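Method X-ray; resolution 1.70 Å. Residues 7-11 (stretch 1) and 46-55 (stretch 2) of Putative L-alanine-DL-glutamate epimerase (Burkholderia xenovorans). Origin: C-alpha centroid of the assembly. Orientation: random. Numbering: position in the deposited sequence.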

ATOM      1  N   SER A   7      46.831 -11.262 -19.045  1.00 18.27           N
ATOM      2  CA  SER A   7      46.468 -10.128 -19.881  1.00 17.72           C
ATOM      3  C   SER A   7      44.977 -10.067 -20.186  1.00 17.30           C
ATOM      4  O   SER A   7      44.293 -11.101 -20.223  1.00 16.38           O
ATOM      5  CB  SER A   7      47.300 -10.117 -21.162  1.00 18.72           C
ATOM      6  OG  SER A   7      47.008 -11.214 -21.980  1.00 18.83           O
ATOM      7  N   VAL A   8      44.492  -8.837 -20.374  1.00 17.55           N
ATOM      8  CA  VAL A   8      43.127  -8.553 -20.797  1.00 17.47           C
ATOM      9  C   VAL A   8      43.223  -7.518 -21.904  1.00 17.83           C
ATOM     10  O   VAL A   8      43.697  -6.394 -21.669  1.00 17.89           O
ATOM     11  CB  VAL A   8      42.249  -8.005 -19.649  1.00 17.36           C
ATOM     12  CG1 VAL A   8      40.823  -7.733 -20.169  1.00 16.98           C
ATOM     13  CG2 VAL A   8      42.255  -8.967 -18.452  1.00 17.12           C
ATOM     14  N   ASP A   9      42.842  -7.933 -23.113  1.00 16.76           N
ATOM     15  CA  ASP A   9      42.905  -7.115 -24.322  1.00 17.69           C
ATOM     16  C   ASP A   9      41.515  -6.941 -24.911  1.00 17.62           C
ATOM     17  O   ASP A   9      40.626  -7.775 -24.687  1.00 17.00           O
ATOM     18  CB  ASP A   9      43.777  -7.808 -25.363  1.00 18.61           C
ATOM     19  CG  ASP A   9      45.197  -8.074 -24.881  1.00 21.83           C
ATOM     20  OD1 ASP A   9      45.848  -7.115 -24.431  1.00 24.16           O
ATOM     21  OD2 ASP A   9      45.643  -9.247 -24.969  1.00 26.29           O
ATOM     22  N   THR A  10      41.318  -5.869 -25.677  1.00 17.07           N
ATOM     23  CA  THR A  10      40.069  -5.700 -26.412  1.00 17.44           C
ATOM     24  C   THR A  10      40.366  -5.609 -27.889  1.00 17.16           C
ATOM     25  O   THR A  10      41.432  -5.108 -28.278  1.00 18.43           O
ATOM     26  CB  THR A  10      39.286  -4.428 -25.963  1.00 17.92           C
ATOM     27  OG1 THR A  10      40.110  -3.273 -26.117  1.00 18.74           O
ATOM     28  CG2 THR A  10      38.839  -4.537 -24.492  1.00 17.59           C
ATOM     29  N   LEU A  11      39.444  -6.111 -28.703  1.00 16.82           N
ATOM     30  CA  LEU A  11      39.556  -6.102 -30.155  1.00 17.46           C
ATOM     31  C   LEU A  11      38.266  -5.595 -30.767  1.00 17.37           C
ATOM     32  O   LEU A  11      37.201  -5.679 -30.160  1.00 16.85           O
ATOM     33  CB  LEU A  11      39.843  -7.509 -30.699  1.00 17.46           C
ATOM     34  CG  LEU A  11      41.138  -8.244 -30.326  1.00 19.05           C
ATOM     35  CD1 LEU A  11      41.297  -8.578 -28.816  1.00 21.22           C
ATOM     36  CD2 LEU A  11      41.211  -9.547 -31.145  1.00 19.03           C
TER
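Stretch 2 (46-55) VTAVIEQLGK

The two backbones come closest, by CA distance, where the helix has no side chain at all: G54 lies over V8 with their CA atoms 5.4 Å apart, whereas the other paired positions, D9 with E51 and T10 with T47, stand 7.4 and 7.1 Å apart between CA atoms. The coordinates show what this bareness allows. A CB built in ideal geometry on G54 would point toward the strand and fall 2.9 Å from V8 CG1, a clash. In its absence the valine rests against helix backbone, with V8 CG2 3.9 Å from G54 O.

Stretch 2, residues 46-55, is helical throughout and continues beyond K55. Its phi/psi values stay near -60/-40, and its backbone bonds follow the i to i-4 pattern from I50 N to V46 O (3.0 Å) through G54 N to I50 O (2.8 Å). The helix runs nearly antiparallel to the extended strand 7-11, at 171° between their N-to-C directions, and the axes approach to 8.2 Å. The register therefore runs backward: as the strand advances from V8 to T10, the helix retreats from G54 through E51 to T47.

The strand's alternation sets which side chains face the helix. V8 and T10 point their CA-to-CB bonds toward the helix, while S7, D9 and L11 point theirs away. On the helix, I50 points its CA-to-CB bond toward the strand, and one turn later G54 brings bare backbone to the same side; T47 and E51, also one turn apart, direct their CB atoms sideways. I50 serves both inward strand residues with the same methyl: its CG2 is 3.5 Å from T10 CG2 and 4.4 Å from V8 CG1. The first is a snug methyl-to-methyl contact, the second a looser apolar one.

T10 is the two-sided residue of the strand. With chi1 in p, it places a methyl against I50 and a hydroxyl near E51, where T10 OG1 donates a hydrogen bond to E51 OE2 at 2.8 Å. E51 starts sideways, but its chi1 and chi2, both m, bring the carboxylate nearer to the strand. The same T10 OG1 lies 3.5 Å from T47 CG2, so the polar link is packed beside a methyl.

Water adds further links from the strand backbone to the helix, to a carbonyl in one case and to side chains in others. Water 1 donates to V8 O at 3.3 Å and to E51 O at 2.9 Å, a bridge between two carbonyls. Water 3 accepts from T10 N at 2.9 Å and lies 2.8 Å from E51 OE2, so the carboxylate reaches T10 both directly and through solvent. Farther along, water 4 donates to L11 O at 3.3 Å and to T47 OG1 at 3.1 Å.

For a designer, the rules are compact. The contact buries only 274 Å² over both sides, yet it combines a close backbone approach at glycine, a shared isoleucine methyl, and a single direct hydrogen bond flanked by water bridges. Alternate strand residues, V8 and T10, meet helix residues spaced by three and four, T47, I50, E51 and G54.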

ATOM      1  N   VAL A  46      32.259   1.589 -23.400  1.00 14.02           N
ATOM      2  CA  VAL A  46      32.464   0.256 -22.783  1.00 13.86           C
ATOM      3  C   VAL A  46      33.925  -0.202 -22.867  1.00 14.38           C
ATOM      4  O   VAL A  46      34.490  -0.718 -21.903  1.00 13.95           O
ATOM      5  CB  VAL A  46      31.550  -0.844 -23.396  1.00 13.65           C
ATOM      6  CG1 VAL A  46      31.762  -2.157 -22.664  1.00 13.08           C
ATOM      7  CG2 VAL A  46      30.062  -0.400 -23.315  1.00 15.13           C
ATOM      8  N   THR A  47      34.541   0.004 -24.028  1.00 15.03           N
ATOM      9  CA  THR A  47      35.946  -0.369 -24.204  1.00 15.74           C
ATOM     10  C   THR A  47      36.838   0.319 -23.173  1.00 15.74           C
ATOM     11  O   THR A  47      37.742  -0.293 -22.605  1.00 15.28           O
ATOM     12  CB  THR A  47      36.448  -0.077 -25.633  1.00 15.64           C
ATOM     13  OG1 THR A  47      35.607  -0.733 -26.610  1.00 16.83           O
ATOM     14  CG2 THR A  47      37.919  -0.515 -25.787  1.00 17.20           C
ATOM     15  N   ALA A  48      36.579   1.599 -22.906  1.00 15.60           N
ATOM     16  CA  ALA A  48      37.396   2.339 -21.950  1.00 15.82           C
ATOM     17  C   ALA A  48      37.275   1.790 -20.542  1.00 15.59           C
ATOM     18  O   ALA A  48      38.252   1.728 -19.799  1.00 16.48           O
ATOM     19  CB  ALA A  48      37.042   3.823 -21.985  1.00 16.31           C
ATOM     20  N   VAL A  49      36.056   1.416 -20.160  1.00 14.83           N
ATOM     21  CA  VAL A  49      35.814   0.755 -18.882  1.00 14.85           C
ATOM     22  C   VAL A  49      36.603  -0.540 -18.758  1.00 15.30           C
ATOM     23  O   VAL A  49      37.285  -0.793 -17.756  1.00 15.43           O
ATOM     24  CB  VAL A  49      34.281   0.459 -18.671  1.00 14.80           C
ATOM     25  CG1 VAL A  49      34.067  -0.331 -17.390  1.00 13.49           C
ATOM     26  CG2 VAL A  49      33.479   1.780 -18.669  1.00 14.65           C
ATOM     27  N   ILE A  50      36.492  -1.380 -19.778  1.00 15.68           N
ATOM     28  CA  ILE A  50      37.171  -2.678 -19.775  1.00 16.00           C
ATOM     29  C   ILE A  50      38.679  -2.503 -19.681  1.00 16.80           C
ATOM     30  O   ILE A  50      39.352  -3.196 -18.922  1.00 17.56           O
ATOM     31  CB  ILE A  50      36.826  -3.474 -21.046  1.00 15.21           C
ATOM     32  CG1 ILE A  50      35.354  -3.879 -20.998  1.00 15.85           C
ATOM     33  CG2 ILE A  50      37.720  -4.729 -21.171  1.00 14.42           C
ATOM     34  CD1 ILE A  50      34.792  -4.294 -22.372  1.00 16.27           C
ATOM     35  N   GLU A  51      39.204  -1.555 -20.422  1.00 18.00           N
ATOM     36  CA  GLU A  51      40.655  -1.310 -20.365  1.00 19.75           C
ATOM     37  C   GLU A  51      41.146  -0.951 -18.971  1.00 19.76           C
ATOM     38  O   GLU A  51      42.217  -1.388 -18.568  1.00 21.08           O
ATOM     39  CB  GLU A  51      41.062  -0.237 -21.391  1.00 20.75           C
ATOM     40  CG  GLU A  51      41.048  -0.750 -22.842  1.00 23.65           C
ATOM     41  CD  GLU A  51      42.120  -1.834 -23.143  1.00 28.83           C
ATOM     42  OE1 GLU A  51      43.171  -1.859 -22.478  1.00 31.53           O
ATOM     43  OE2 GLU A  51      41.927  -2.657 -24.062  1.00 29.75           O
ATOM     44  N   GLN A  52      40.373  -0.160 -18.230  1.00 19.61           N
ATOM     45  CA  GLN A  52      40.727   0.195 -16.836  1.00 19.83           C
ATOM     46  C   GLN A  52      40.553  -0.986 -15.896  1.00 19.31           C
ATOM     47  O   GLN A  52      41.436  -1.310 -15.103  1.00 18.71           O
ATOM     48  CB  GLN A  52      39.852   1.349 -16.342  1.00 20.26           C
ATOM     49  CG  GLN A  52      40.220   2.633 -16.955  1.00 24.60           C
ATOM     50  CD  GLN A  52      41.607   3.040 -16.525  1.00 28.04           C
ATOM     51  OE1 GLN A  52      41.812   3.375 -15.369  1.00 31.02           O
ATOM     52  NE2 GLN A  52      42.571   2.957 -17.436  1.00 32.31           N
ATOM     53  N   LEU A  53      39.396  -1.630 -15.956  1.00 18.51           N
ATOM     54  CA  LEU A  53      39.129  -2.768 -15.080  1.00 19.46           C
ATOM     55  C   LEU A  53      40.037  -3.966 -15.324  1.00 19.89           C
ATOM     56  O   LEU A  53      40.431  -4.662 -14.374  1.00 20.44           O
ATOM     57  CB  LEU A  53      37.658  -3.198 -15.183  1.00 20.02           C
ATOM     58  CG  LEU A  53      36.704  -2.227 -14.504  1.00 23.40           C
ATOM     59  CD1 LEU A  53      35.259  -2.658 -14.738  1.00 26.01           C
ATOM     60  CD2 LEU A  53      37.002  -2.137 -12.991  1.00 26.78           C
ATOM     61  N   GLY A  54      40.385  -4.216 -16.586  1.00 19.61           N
ATOM     62  CA  GLY A  54      41.263  -5.325 -16.923  1.00 20.80           C
ATOM     63  C   GLY A  54      42.642  -5.188 -16.309  1.00 21.58           C
ATOM     64  O   GLY A  54      43.275  -6.180 -15.958  1.00 22.36           O
ATOM     65  N   LYS A  55      43.108  -3.958 -16.164  1.00 21.85           N
ATOM     66  CA  LYS A  55      44.397  -3.710 -15.494  1.00 22.90           C
ATOM     67  C   LYS A  55      44.405  -4.189 -14.062  1.00 23.75           C
ATOM     68  O   LYS A  55      45.449  -4.596 -13.551  1.00 24.66           O
ATOM     69  CB  LYS A  55      44.746  -2.223 -15.528  1.00 23.56           C
ATOM     70  CG  LYS A  55      44.987  -1.713 -16.894  1.00 25.60           C
ATOM     71  CD  LYS A  55      45.234  -0.217 -16.879  1.00 29.74           C
ATOM     72  CE  LYS A  55      45.669   0.256 -18.237  1.00 32.74           C
ATOM     73  NZ  LYS A  55      46.758   1.284 -18.116  1.00 36.20           N
TER
HETATM   74  O   HOH W   1      42.978  -4.030 -19.509  1.00 24.57           O
HETATM   75  O   HOH W   2      44.826  -4.057 -23.074  1.00 41.03           O
HETATM   76  O   HOH W   3      43.599  -4.055 -25.747  1.00 22.56           O
HETATM   77  O   HOH W   4      36.913  -2.893 -28.463  1.00 28.69           O